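Long-range contacts in nucleoside kinase (PDB 2C4E), which phosphorylates a broad range of nucleosides, preferring inosine, guanosine and cytidine, with ATP as its best phosphate donor and magnesium or manganese as cofactor: residues L16-N21 with T96-I101; S63-D68 with L88-E93; I8-H13 with N47-I52. All blocks are in the same frame, centred on the assembly; numbering follows the deposited sequence.

Interaction 1 (L16-N21 with T96-I101)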
ATOM      1  N   LEU A  16       0.999   6.250   9.613  1.00 21.10           N
ATOM      2  CA  LEU A  16       0.622   7.017   8.430  1.00 21.85           C
ATOM      3  C   LEU A  16      -0.476   6.258   7.697  1.00 21.97           C
ATOM      4  O   LEU A  16      -0.292   5.093   7.369  1.00 22.29           O
ATOM      5  CB  LEU A  16       1.833   7.193   7.518  1.00 22.02           C
ATOM      6  CG  LEU A  16       2.983   7.950   8.188  1.00 22.98           C
ATOM      7  CD1 LEU A  16       4.310   7.620   7.515  1.00 24.89           C
ATOM      8  CD2 LEU A  16       2.689   9.443   8.157  1.00 23.46           C
ATOM      9  N   ASP A  17      -1.610   6.918   7.459  1.00 22.81           N
ATOM     10  CA  ASP A  17      -2.777   6.329   6.806  1.00 23.06           C
ATOM     11  C   ASP A  17      -2.840   6.775   5.336  1.00 24.25           C
ATOM     12  O   ASP A  17      -2.711   7.956   5.032  1.00 21.99           O
ATOM     13  CB  ASP A  17      -4.070   6.781   7.495  1.00 23.36           C
ATOM     14  CG  ASP A  17      -4.173   6.347   8.956  1.00 23.47           C
ATOM     15  OD1 ASP A  17      -3.464   5.415   9.388  1.00 24.35           O
ATOM     16  OD2 ASP A  17      -4.982   6.888   9.738  1.00 22.70           O
ATOM     17  N   TYR A  18      -3.044   5.824   4.432  1.00 26.35           N
ATOM     18  CA  TYR A  18      -3.104   6.121   3.005  1.00 28.77           C
ATOM     19  C   TYR A  18      -4.389   5.601   2.405  1.00 30.27           C
ATOM     20  O   TYR A  18      -4.649   4.400   2.443  1.00 31.07           O
ATOM     21  CB  TYR A  18      -1.956   5.450   2.262  1.00 28.84           C
ATOM     22  CG  TYR A  18      -0.586   5.850   2.728  1.00 31.51           C
ATOM     23  CD1 TYR A  18      -0.012   5.260   3.854  1.00 33.58           C
ATOM     24  CD2 TYR A  18       0.149   6.810   2.036  1.00 33.92           C
ATOM     25  CE1 TYR A  18       1.255   5.615   4.281  1.00 34.85           C
ATOM     26  CE2 TYR A  18       1.423   7.176   2.462  1.00 35.15           C
ATOM     27  CZ  TYR A  18       1.969   6.570   3.577  1.00 35.55           C
ATOM     28  OH  TYR A  18       3.228   6.920   3.996  1.00 37.76           O
ATOM     29  N   ILE A  19      -5.167   6.495   1.805  1.00 31.76           N
ATOM     30  CA  ILE A  19      -6.444   6.120   1.212  1.00 32.37           C
ATOM     31  C   ILE A  19      -6.320   6.146  -0.306  1.00 33.14           C
ATOM     32  O   ILE A  19      -6.010   7.178  -0.908  1.00 33.33           O
ATOM     33  CB  ILE A  19      -7.569   7.033   1.751  1.00 32.63           C
ATOM     34  CG1 ILE A  19      -7.657   6.850   3.276  1.00 32.20           C
ATOM     35  CG2 ILE A  19      -8.887   6.682   1.111  1.00 33.17           C
ATOM     36  CD1 ILE A  19      -8.416   7.946   4.023  1.00 33.57           C
ATOM     37  N   PHE A  20      -6.568   4.983  -0.900  1.00 33.59           N
ATOM     38  CA  PHE A  20      -6.348   4.739  -2.304  1.00 34.16           C
ATOM     39  C   PHE A  20      -7.696   4.560  -2.995  1.00 34.54           C
ATOM     40  O   PHE A  20      -8.409   3.599  -2.713  1.00 34.75           O
ATOM     41  CB  PHE A  20      -5.522   3.463  -2.472  1.00 34.27           C
ATOM     42  CG  PHE A  20      -4.214   3.480  -1.746  1.00 34.82           C
ATOM     43  CD1 PHE A  20      -4.119   3.005  -0.448  0.20 34.96           C
ATOM     44  CD2 PHE A  20      -3.069   3.948  -2.370  0.20 34.97           C
ATOM     45  CE1 PHE A  20      -2.906   3.012   0.218  0.20 35.24           C
ATOM     46  CE2 PHE A  20      -1.851   3.963  -1.702  0.20 35.17           C
ATOM     47  CZ  PHE A  20      -1.771   3.491  -0.407  0.20 35.16           C
ATOM     48  N   ASN A  21      -8.031   5.468  -3.910  1.00 34.83           N
ATOM     49  CA  ASN A  21      -9.350   5.491  -4.544  1.00 34.84           C
ATOM     50  C   ASN A  21      -9.394   4.680  -5.845  1.00 34.95           C
ATOM     51  O   ASN A  21      -9.117   5.200  -6.927  0.20 34.91           O
ATOM     52  CB  ASN A  21      -9.789   6.938  -4.804  1.00 35.07           C
ATOM     53  CG  ASN A  21      -9.567   7.845  -3.605  0.20 34.92           C
ATOM     54  OD1 ASN A  21     -10.267   7.747  -2.595  0.20 34.76           O
ATOM     55  ND2 ASN A  21      -8.589   8.738  -3.714  0.20 35.11           N
ATOM     56  N   THR A  96       7.955   3.056   9.856  1.00 22.26           N
ATOM     57  CA  THR A  96       6.817   3.451  10.706  1.00 20.75           C
ATOM     58  C   THR A  96       5.554   2.661  10.324  1.00 20.23           C
ATOM     59  O   THR A  96       5.318   2.469   9.131  1.00 19.21           O
ATOM     60  CB  THR A  96       6.535   4.976  10.514  1.00 21.63           C
ATOM     61  OG1 THR A  96       7.710   5.733  10.842  1.00 21.58           O
ATOM     62  CG2 THR A  96       5.436   5.501  11.469  1.00 21.25           C
ATOM     63  N   PRO A  97       4.723   2.214  11.286  1.00 19.64           N
ATOM     64  CA  PRO A  97       3.475   1.522  10.929  1.00 19.68           C
ATOM     65  C   PRO A  97       2.610   2.316   9.949  1.00 19.83           C
ATOM     66  O   PRO A  97       2.541   3.547  10.036  1.00 18.62           O
ATOM     67  CB  PRO A  97       2.757   1.365  12.283  1.00 19.38           C
ATOM     68  CG  PRO A  97       3.874   1.293  13.274  1.00 19.91           C
ATOM     69  CD  PRO A  97       4.911   2.272  12.751  1.00 19.86           C
ATOM     70  N   LYS A  98       1.966   1.614   9.021  1.00 21.08           N
ATOM     71  CA  LYS A  98       1.156   2.261   7.977  1.00 22.96           C
ATOM     72  C   LYS A  98      -0.133   1.491   7.719  1.00 23.91           C
ATOM     73  O   LYS A  98      -0.152   0.279   7.863  1.00 24.69           O
ATOM     74  CB  LYS A  98       1.957   2.364   6.680  1.00 23.34           C
ATOM     75  CG  LYS A  98       3.078   3.382   6.749  1.00 24.64           C
ATOM     76  CD  LYS A  98       4.060   3.242   5.609  1.00 26.48           C
ATOM     77  CE  LYS A  98       5.275   4.142   5.825  1.00 26.92           C
ATOM     78  NZ  LYS A  98       6.278   3.533   6.781  1.00 26.22           N
ATOM     79  N   ALA A  99      -1.204   2.207   7.374  1.00 25.15           N
ATOM     80  CA  ALA A  99      -2.472   1.588   7.010  1.00 26.06           C
ATOM     81  C   ALA A  99      -2.775   1.922   5.551  1.00 27.55           C
ATOM     82  O   ALA A  99      -2.944   3.090   5.225  1.00 27.20           O
ATOM     83  CB  ALA A  99      -3.596   2.090   7.938  1.00 26.29           C
ATOM     84  N   TRP A 100      -2.802   0.896   4.699  1.00 28.51           N
ATOM     85  CA  TRP A 100      -3.076   1.017   3.253  1.00 30.35           C
ATOM     86  C   TRP A 100      -4.506   0.598   2.933  1.00 30.86           C
ATOM     87  O   TRP A 100      -4.806  -0.611   2.873  1.00 31.34           O
ATOM     88  CB  TRP A 100      -2.163   0.104   2.429  1.00 30.37           C
ATOM     89  CG  TRP A 100      -0.737   0.537   2.287  1.00 32.59           C
ATOM     90  CD1 TRP A 100      -0.270   1.793   2.032  1.00 34.64           C
ATOM     91  CD2 TRP A 100       0.413  -0.306   2.375  1.00 34.16           C
ATOM     92  NE1 TRP A 100       1.105   1.785   1.964  1.00 34.66           N
ATOM     93  CE2 TRP A 100       1.550   0.507   2.174  1.00 33.98           C
ATOM     94  CE3 TRP A 100       0.601  -1.674   2.615  1.00 34.67           C
ATOM     95  CZ2 TRP A 100       2.853   0.002   2.211  0.20 33.99           C
ATOM     96  CZ3 TRP A 100       1.894  -2.176   2.649  0.20 34.21           C
ATOM     97  CH2 TRP A 100       3.002  -1.340   2.446  0.20 34.09           C
ATOM     98  N   ILE A 101      -5.365   1.593   2.674  1.00 31.48           N
ATOM     99  CA  ILE A 101      -6.812   1.393   2.630  1.00 31.43           C
ATOM    100  C   ILE A 101      -7.322   1.550   1.219  1.00 31.45           C
ATOM    101  O   ILE A 101      -7.444   2.668   0.706  1.00 31.78           O
ATOM    102  CB  ILE A 101      -7.544   2.403   3.547  1.00 31.78           C
ATOM    103  CG1 ILE A 101      -7.052   2.275   4.982  1.00 31.00           C
ATOM    104  CG2 ILE A 101      -9.054   2.171   3.496  1.00 31.50           C
ATOM    105  CD1 ILE A 101      -7.351   3.503   5.858  1.00 32.53           C
TER
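Tyr18, Phe20 and Trp100 make the tightly packed side of this contact. Phe20 brings CZ to 3.3 Å from CD1 of Trp100, and the Phe20 ring and the five-membered ring of Trp100 meet obliquely, at 60°. The Tyr18 side chain lies beside that of Trp100, pointing the same way, with the rings oblique, and its CD1 approaches Trp100 CD1 at 3.9 Å. Lys98 continues this face: its CG meets Tyr18 CE1 at 3.8 Å, and its CE reaches CD1 of Leu16. Chi4 then bends the lysine (80°), putting NZ 2.8 Å from Thr96 O, on a lone pair, while Asp68 and Glu95 supply carboxylates for salt bridges.

Underneath, the two strands run parallel as the inner pair of a four-stranded sheet, the lid of the ribokinase fold. Five backbone hydrogen bonds join them, the shortest from Tyr18 N to Ala99 O at 2.8 Å. The aromatic face carries on into the second subunit, where Trp100 meets the Trp100 and Phe20 of that chain, so this side helps build the homodimer.

The face with Asp17, Ala99, Ile19 and Ile101 is looser, and Asp17, Ala99 and Ile19 are partly open to solvent while Ile101 is buried. Here Asp17, which binds substrate, rests OD1 3.6 Å from Ala99 CB, and Ile19 CG1 gets no nearer than 4.2 Å to Ile101 CD1. The Ile101 side chain comes within about 4 Å, nearest atoms, of substrate-binding Thr111 and ATP-binding Gln109.

Interaction 2 (S63-D68 with L88-E93)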
ATOM      1  N   SER A  63       5.028   5.569  21.473  1.00 20.88           N
ATOM      2  CA  SER A  63       4.847   4.717  20.305  1.00 20.71           C
ATOM      3  C   SER A  63       6.200   4.248  19.793  1.00 20.47           C
ATOM      4  O   SER A  63       7.222   4.867  20.081  1.00 20.50           O
ATOM      5  CB  SER A  63       4.177   5.483  19.154  1.00 20.73           C
ATOM      6  OG  SER A  63       2.998   6.144  19.560  1.00 20.83           O
ATOM      7  N   CYS A  64       6.190   3.163  19.028  1.00 20.14           N
ATOM      8  CA  CYS A  64       7.342   2.762  18.223  1.00 20.04           C
ATOM      9  C   CYS A  64       7.199   3.285  16.788  1.00 20.20           C
ATOM     10  O   CYS A  64       6.246   2.943  16.080  1.00 20.53           O
ATOM     11  CB  CYS A  64       7.470   1.238  18.186  1.00 19.78           C
ATOM     12  SG  CYS A  64       7.897   0.482  19.767  1.00 21.31           S
ATOM     13  N   VAL A  65       8.148   4.119  16.376  1.00 20.25           N
ATOM     14  CA  VAL A  65       8.194   4.670  15.020  1.00 20.13           C
ATOM     15  C   VAL A  65       9.452   4.178  14.300  1.00 20.68           C
ATOM     16  O   VAL A  65      10.316   3.561  14.910  1.00 20.24           O
ATOM     17  CB  VAL A  65       8.090   6.223  15.032  1.00 20.11           C
ATOM     18  CG1 VAL A  65       6.807   6.656  15.738  1.00 21.23           C
ATOM     19  CG2 VAL A  65       9.305   6.870  15.706  1.00 20.28           C
ATOM     20  N   GLY A  66       9.532   4.426  13.001  1.00 21.00           N
ATOM     21  CA  GLY A  66      10.588   3.860  12.166  1.00 21.89           C
ATOM     22  C   GLY A  66      11.620   4.871  11.708  1.00 22.66           C
ATOM     23  O   GLY A  66      11.573   6.040  12.081  1.00 22.75           O
ATOM     24  N   TYR A  67      12.553   4.401  10.875  1.00 23.88           N
ATOM     25  CA  TYR A  67      13.611   5.241  10.309  1.00 24.80           C
ATOM     26  C   TYR A  67      13.087   6.362   9.410  1.00 25.40           C
ATOM     27  O   TYR A  67      13.809   7.338   9.144  1.00 25.83           O
ATOM     28  CB  TYR A  67      14.641   4.383   9.543  1.00 25.15           C
ATOM     29  CG  TYR A  67      14.086   3.567   8.371  1.00 26.28           C
ATOM     30  CD1 TYR A  67      13.757   4.177   7.158  1.00 28.02           C
ATOM     31  CD2 TYR A  67      13.908   2.182   8.472  1.00 27.40           C
ATOM     32  CE1 TYR A  67      13.253   3.436   6.080  1.00 28.14           C
ATOM     33  CE2 TYR A  67      13.407   1.431   7.400  1.00 28.02           C
ATOM     34  CZ  TYR A  67      13.082   2.066   6.206  1.00 28.40           C
ATOM     35  OH  TYR A  67      12.580   1.343   5.141  1.00 28.09           O
ATOM     36  N   ASP A  68      11.851   6.202   8.917  1.00 26.09           N
ATOM     37  CA  ASP A  68      11.205   7.204   8.062  1.00 26.71           C
ATOM     38  C   ASP A  68      10.371   8.214   8.846  1.00 27.52           C
ATOM     39  O   ASP A  68       9.763   9.107   8.262  1.00 27.77           O
ATOM     40  CB  ASP A  68      10.351   6.533   6.977  1.00 26.68           C
ATOM     41  CG  ASP A  68       9.156   5.778   7.536  1.00 27.15           C
ATOM     42  OD1 ASP A  68       9.188   5.406   8.727  1.00 24.41           O
ATOM     43  OD2 ASP A  68       8.146   5.506   6.852  1.00 27.59           O
ATOM     44  N   LEU A  88       9.078   8.399  22.521  1.00 23.11           N
ATOM     45  CA  LEU A  88       9.023   7.607  21.284  1.00 22.91           C
ATOM     46  C   LEU A  88      10.278   6.741  21.151  1.00 22.84           C
ATOM     47  O   LEU A  88      11.386   7.189  21.451  1.00 21.87           O
ATOM     48  CB  LEU A  88       8.904   8.485  20.036  1.00 23.36           C
ATOM     49  CG  LEU A  88       7.623   9.265  19.759  1.00 24.61           C
ATOM     50  CD1 LEU A  88       7.670   9.878  18.360  1.00 24.92           C
ATOM     51  CD2 LEU A  88       6.372   8.417  19.936  1.00 26.33           C
ATOM     52  N   TYR A  89      10.084   5.495  20.728  1.00 22.19           N
ATOM     53  CA  TYR A  89      11.168   4.622  20.329  1.00 21.98           C
ATOM     54  C   TYR A  89      11.344   4.742  18.819  1.00 21.90           C
ATOM     55  O   TYR A  89      10.394   4.558  18.071  1.00 21.70           O
ATOM     56  CB  TYR A  89      10.868   3.168  20.703  1.00 21.57           C
ATOM     57  CG  TYR A  89      11.974   2.236  20.285  1.00 21.96           C
ATOM     58  CD1 TYR A  89      11.941   1.598  19.047  1.00 20.72           C
ATOM     59  CD2 TYR A  89      13.081   2.030  21.106  1.00 23.17           C
ATOM     60  CE1 TYR A  89      12.977   0.757  18.649  1.00 22.57           C
ATOM     61  CE2 TYR A  89      14.117   1.193  20.717  1.00 22.55           C
ATOM     62  CZ  TYR A  89      14.055   0.560  19.490  1.00 22.63           C
ATOM     63  OH  TYR A  89      15.071  -0.274  19.088  1.00 22.73           O
ATOM     64  N   TYR A  90      12.560   5.062  18.382  1.00 22.39           N
ATOM     65  CA  TYR A  90      12.874   5.198  16.964  1.00 22.70           C
ATOM     66  C   TYR A  90      13.640   3.965  16.501  1.00 23.09           C
ATOM     67  O   TYR A  90      14.732   3.680  17.000  1.00 22.69           O
ATOM     68  CB  TYR A  90      13.738   6.439  16.729  1.00 23.03           C
ATOM     69  CG  TYR A  90      12.975   7.744  16.747  1.00 23.42           C
ATOM     70  CD1 TYR A  90      12.548   8.315  17.945  1.00 24.10           C
ATOM     71  CD2 TYR A  90      12.694   8.416  15.562  1.00 24.32           C
ATOM     72  CE1 TYR A  90      11.857   9.522  17.953  1.00 24.60           C
ATOM     73  CE2 TYR A  90      12.014   9.615  15.559  1.00 25.59           C
ATOM     74  CZ  TYR A  90      11.593  10.164  16.752  1.00 25.35           C
ATOM     75  OH  TYR A  90      10.914  11.356  16.733  1.00 26.90           O
ATOM     76  N   SER A  91      13.067   3.236  15.549  1.00 23.34           N
ATOM     77  CA  SER A  91      13.700   2.042  15.001  1.00 23.82           C
ATOM     78  C   SER A  91      14.701   2.434  13.918  1.00 24.52           C
ATOM     79  O   SER A  91      14.445   3.343  13.129  1.00 24.97           O
ATOM     80  CB  SER A  91      12.649   1.103  14.410  1.00 23.57           C
ATOM     81  OG  SER A  91      13.251  -0.080  13.916  1.00 23.02           O
ATOM     82  N   GLU A  92      15.838   1.745  13.894  1.00 25.32           N
ATOM     83  CA  GLU A  92      16.845   1.927  12.853  1.00 26.17           C
ATOM     84  C   GLU A  92      16.528   1.049  11.637  1.00 26.20           C
ATOM     85  O   GLU A  92      16.863   1.404  10.506  1.00 26.85           O
ATOM     86  CB  GLU A  92      18.243   1.570  13.394  1.00 26.52           C
ATOM     87  CG  GLU A  92      18.640   2.292  14.680  1.00 28.28           C
ATOM     88  CD  GLU A  92      20.061   1.983  15.124  1.00 31.60           C
ATOM     89  OE1 GLU A  92      20.342   0.818  15.494  1.00 34.33           O
ATOM     90  OE2 GLU A  92      20.911   2.903  15.100  1.00 34.04           O
ATOM     91  N   GLU A  93      15.879  -0.090  11.881  1.00 26.34           N
ATOM     92  CA  GLU A  93      15.717  -1.154  10.881  1.00 26.78           C
ATOM     93  C   GLU A  93      14.350  -1.170  10.180  1.00 26.52           C
ATOM     94  O   GLU A  93      14.269  -1.407   8.961  1.00 26.11           O
ATOM     95  CB  GLU A  93      15.988  -2.530  11.520  1.00 27.10           C
ATOM     96  CG  GLU A  93      15.346  -2.739  12.902  1.00 28.30           C
ATOM     97  CD  GLU A  93      15.289  -4.200  13.331  1.00 29.24           C
ATOM     98  OE1 GLU A  93      15.441  -5.095  12.468  0.20 29.11           O
ATOM     99  OE2 GLU A  93      15.111  -4.459  14.538  0.20 28.51           O
TER
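The Tyr90 ring takes a methyl group of Val65 on one face: CG2 sits over the ring centre, 3.8 Å from the centroid and 13° off the normal, a CH-pi contact. With CG1 of Val65 anti to its carbonyl carbon (chi1 -57°), CG2 is the branch left between the backbone N and the carbonyl carbon, and it is the one that meets the ring. The Tyr67 ring offers an edge instead, its CE2 lying 3.4 Å from Glu93 O. Tyr89 receives the sulfur of Cys64 obliquely, SG standing 5.2 Å from the ring centroid.

Between these groups, strands 64-65 and 89-90 pair in parallel, and helix 73-80 carries the chain from one to the other, making a beta-alpha-beta unit. Val65 N donates to Tyr89 O at 2.8 Å and Val65 O accepts from Ser91 N. Beyond the ring, Tyr90 OH bonds to Glu75 OE2, on the connecting helix. An alanine in place of Tyr90 would probably leave Val65 CG2 without its aromatic cover and Glu75 without its hydroxyl mate.

Leu88 CD2 packs 3.5 Å from Ser63 N, which is buried without a partner in the model, so the apolar packing here probably comes at the cost of one amide without a mate.

Interaction 3 (I8-H13 with N47-I52)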
ATOM      1  N   ILE A   8      -1.934  13.814  29.942  1.00 23.55           N
ATOM      2  CA  ILE A   8      -2.376  12.496  29.545  1.00 22.28           C
ATOM      3  C   ILE A   8      -1.294  11.871  28.691  1.00 21.98           C
ATOM      4  O   ILE A   8      -0.776  12.515  27.788  1.00 21.46           O
ATOM      5  CB  ILE A   8      -3.681  12.591  28.727  1.00 22.11           C
ATOM      6  CG1 ILE A   8      -4.772  13.251  29.575  1.00 22.76           C
ATOM      7  CG2 ILE A   8      -4.112  11.195  28.258  1.00 21.85           C
ATOM      8  CD1 ILE A   8      -6.068  13.506  28.841  1.00 21.42           C
ATOM      9  N   THR A   9      -0.959  10.624  28.997  1.00 21.27           N
ATOM     10  CA  THR A   9      -0.071   9.803  28.194  1.00 21.27           C
ATOM     11  C   THR A   9      -0.925   8.930  27.291  1.00 20.79           C
ATOM     12  O   THR A   9      -1.872   8.313  27.757  1.00 22.01           O
ATOM     13  CB  THR A   9       0.755   8.879  29.099  1.00 21.59           C
ATOM     14  OG1 THR A   9       1.537   9.650  30.029  1.00 22.52           O
ATOM     15  CG2 THR A   9       1.769   8.097  28.268  1.00 21.57           C
ATOM     16  N   CYS A  10      -0.642   8.934  25.996  1.00 20.77           N
ATOM     17  CA  CYS A  10      -1.288   8.036  25.054  1.00 20.72           C
ATOM     18  C   CYS A  10      -0.288   7.017  24.568  1.00 21.05           C
ATOM     19  O   CYS A  10       0.775   7.389  24.091  1.00 20.77           O
ATOM     20  CB  CYS A  10      -1.806   8.800  23.851  1.00 20.74           C
ATOM     21  SG  CYS A  10      -3.111   9.962  24.292  1.00 22.51           S
ATOM     22  N   VAL A  11      -0.642   5.744  24.699  1.00 20.56           N
ATOM     23  CA  VAL A  11       0.226   4.633  24.378  1.00 20.91           C
ATOM     24  C   VAL A  11      -0.404   3.881  23.213  1.00 20.39           C
ATOM     25  O   VAL A  11      -1.605   3.582  23.202  1.00 20.98           O
ATOM     26  CB  VAL A  11       0.365   3.661  25.579  1.00 20.69           C
ATOM     27  CG1 VAL A  11       1.188   2.448  25.204  1.00 21.35           C
ATOM     28  CG2 VAL A  11       0.959   4.372  26.791  1.00 21.45           C
ATOM     29  N   GLY A  12       0.400   3.598  22.211  1.00 20.51           N
ATOM     30  CA  GLY A  12      -0.050   2.786  21.103  1.00 19.73           C
ATOM     31  C   GLY A  12       0.410   3.343  19.773  1.00 20.08           C
ATOM     32  O   GLY A  12       1.389   4.083  19.684  1.00 19.85           O
ATOM     33  N   HIS A  13      -0.331   3.003  18.740  1.00 19.56           N
ATOM     34  CA  HIS A  13       0.091   3.302  17.379  1.00 19.91           C
ATOM     35  C   HIS A  13       0.167   4.783  17.051  1.00 20.04           C
ATOM     36  O   HIS A  13      -0.772   5.538  17.290  1.00 19.99           O
ATOM     37  CB  HIS A  13      -0.856   2.633  16.398  1.00 19.92           C
ATOM     38  CG  HIS A  13      -0.720   1.146  16.361  1.00 20.42           C
ATOM     39  ND1 HIS A  13       0.504   0.510  16.348  1.00 21.80           N
ATOM     40  CD2 HIS A  13      -1.654   0.170  16.306  1.00 21.06           C
ATOM     41  CE1 HIS A  13       0.314  -0.798  16.306  1.00 21.02           C
ATOM     42  NE2 HIS A  13      -0.985  -1.030  16.283  1.00 20.41           N
ATOM     43  N   ASN A  47      -3.667   9.962  17.237  1.00 19.87           N
ATOM     44  CA  ASN A  47      -4.939  10.647  17.008  1.00 20.64           C
ATOM     45  C   ASN A  47      -5.472  11.221  18.314  1.00 20.61           C
ATOM     46  O   ASN A  47      -5.865  12.384  18.405  1.00 21.23           O
ATOM     47  CB  ASN A  47      -5.983   9.679  16.462  1.00 20.48           C
ATOM     48  CG  ASN A  47      -5.689   9.245  15.030  1.00 22.22           C
ATOM     49  OD1 ASN A  47      -4.886   9.867  14.341  1.00 20.50           O
ATOM     50  ND2 ASN A  47      -6.334   8.175  14.594  1.00 21.22           N
ATOM     51  N   THR A  48      -5.476  10.381  19.326  1.00 21.42           N
ATOM     52  CA  THR A  48      -5.982  10.770  20.633  1.00 21.53           C
ATOM     53  C   THR A  48      -5.093  11.870  21.239  1.00 20.54           C
ATOM     54  O   THR A  48      -5.600  12.861  21.729  1.00 19.81           O
ATOM     55  CB  THR A  48      -6.094   9.543  21.555  1.00 22.06           C
ATOM     56  OG1 THR A  48      -6.913   8.521  20.954  1.00 24.28           O
ATOM     57  CG2 THR A  48      -6.843   9.890  22.821  1.00 22.57           C
ATOM     58  N   ALA A  49      -3.769  11.704  21.184  1.00 20.68           N
ATOM     59  CA  ALA A  49      -2.831  12.678  21.746  1.00 20.70           C
ATOM     60  C   ALA A  49      -2.965  14.028  21.099  1.00 21.09           C
ATOM     61  O   ALA A  49      -2.914  15.048  21.779  1.00 21.05           O
ATOM     62  CB  ALA A  49      -1.388  12.190  21.626  1.00 21.17           C
ATOM     63  N   VAL A  50      -3.111  14.038  19.778  1.00 21.31           N
ATOM     64  CA  VAL A  50      -3.275  15.285  19.042  1.00 21.50           C
ATOM     65  C   VAL A  50      -4.617  15.938  19.365  1.00 21.24           C
ATOM     66  O   VAL A  50      -4.671  17.142  19.565  1.00 22.46           O
ATOM     67  CB  VAL A  50      -3.081  15.076  17.517  1.00 21.61           C
ATOM     68  CG1 VAL A  50      -3.408  16.359  16.732  1.00 21.32           C
ATOM     69  CG2 VAL A  50      -1.666  14.661  17.224  1.00 21.66           C
ATOM     70  N   GLY A  51      -5.691  15.153  19.435  1.00 21.61           N
ATOM     71  CA  GLY A  51      -6.996  15.677  19.829  1.00 21.75           C
ATOM     72  C   GLY A  51      -6.992  16.276  21.224  1.00 21.67           C
ATOM     73  O   GLY A  51      -7.602  17.321  21.475  1.00 21.71           O
ATOM     74  N   ILE A  52      -6.302  15.614  22.142  1.00 21.28           N
ATOM     75  CA  ILE A  52      -6.188  16.090  23.524  1.00 21.03           C
ATOM     76  C   ILE A  52      -5.478  17.433  23.534  1.00 20.89           C
ATOM     77  O   ILE A  52      -5.936  18.389  24.162  1.00 21.32           O
ATOM     78  CB  ILE A  52      -5.451  15.055  24.393  1.00 20.28           C
ATOM     79  CG1 ILE A  52      -6.370  13.847  24.643  1.00 20.95           C
ATOM     80  CG2 ILE A  52      -5.001  15.678  25.703  1.00 21.85           C
ATOM     81  CD1 ILE A  52      -5.624  12.611  25.099  1.00 20.93           C
TER
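Cys10 points from its strand toward the helical segment 47-52, and its short side chain does most of the touching. CB, the first atom out, lies 4.1 Å from CB of Ala49. Chi1 (-65°) then sets the sulfur anti to the carbonyl carbon, and SG comes to rest against the helix backbone, 3.6 Å from Ala49 N and 3.7 Å from Ala49 CA. From there the sulfur has three more neighbours: CB of Ala49, CG2 of Thr48 at 4.0 Å, and CD1 of Ile52 at 3.7 Å. It is lodged among residues on successive turns of the helix.

This is the helix-on-sheet layering of the alpha/beta core of the ribokinase fold. Strand 7-11 belongs to the large central sheet and helix 44-54 lies on one face of it; the axes of segments 8-11 and 47-52 approach to 8.3 Å and run nearly antiparallel, at 158°. Val11, the next residue after Cys10, turns to the other face and packs on helix 141-151.

Two residues before Cys10, Ile8 meets Ile52 obliquely. Ile52 keeps CD1 extended, chi2 162°, and that methyl touches both CG2 of Ile8, at 3.8 Å, and CD1 of Ile8, as well as the cysteine sulfur. Leu254 and Val258 of helix 245-258 also pack on Ile8. Thr48 turns its hydroxyl back to Ala44 O and has its side chain beside Asp247, the probable catalytic base; Asn47, a substrate-binding residue, reaches Asp247 OD2 with its ND2.

In the fold
Along the chain, strand 7-11 of interaction 3 leads directly into strand 15-21 of interaction 1, and helix 44-54 follows before interaction 2 opens and closes inside the loop spanned by interaction 1. The three centres lie 17 to 19 Å apart. Interaction 3 belongs to the large sheet and its helices, interaction 1 to the four-stranded lid, and interaction 2 to a small two-stranded parallel sheet whose flanking residues touch both. Asp68 there is salt-bridged to Lys98 and probably hydrogen-bonded to Thr96 of interaction 1, while Ser63 OG probably bonds to Gly12 O of interaction 3. Substrate-binding residues come from both lid and core, Asp17 from one and Asn47 from the other.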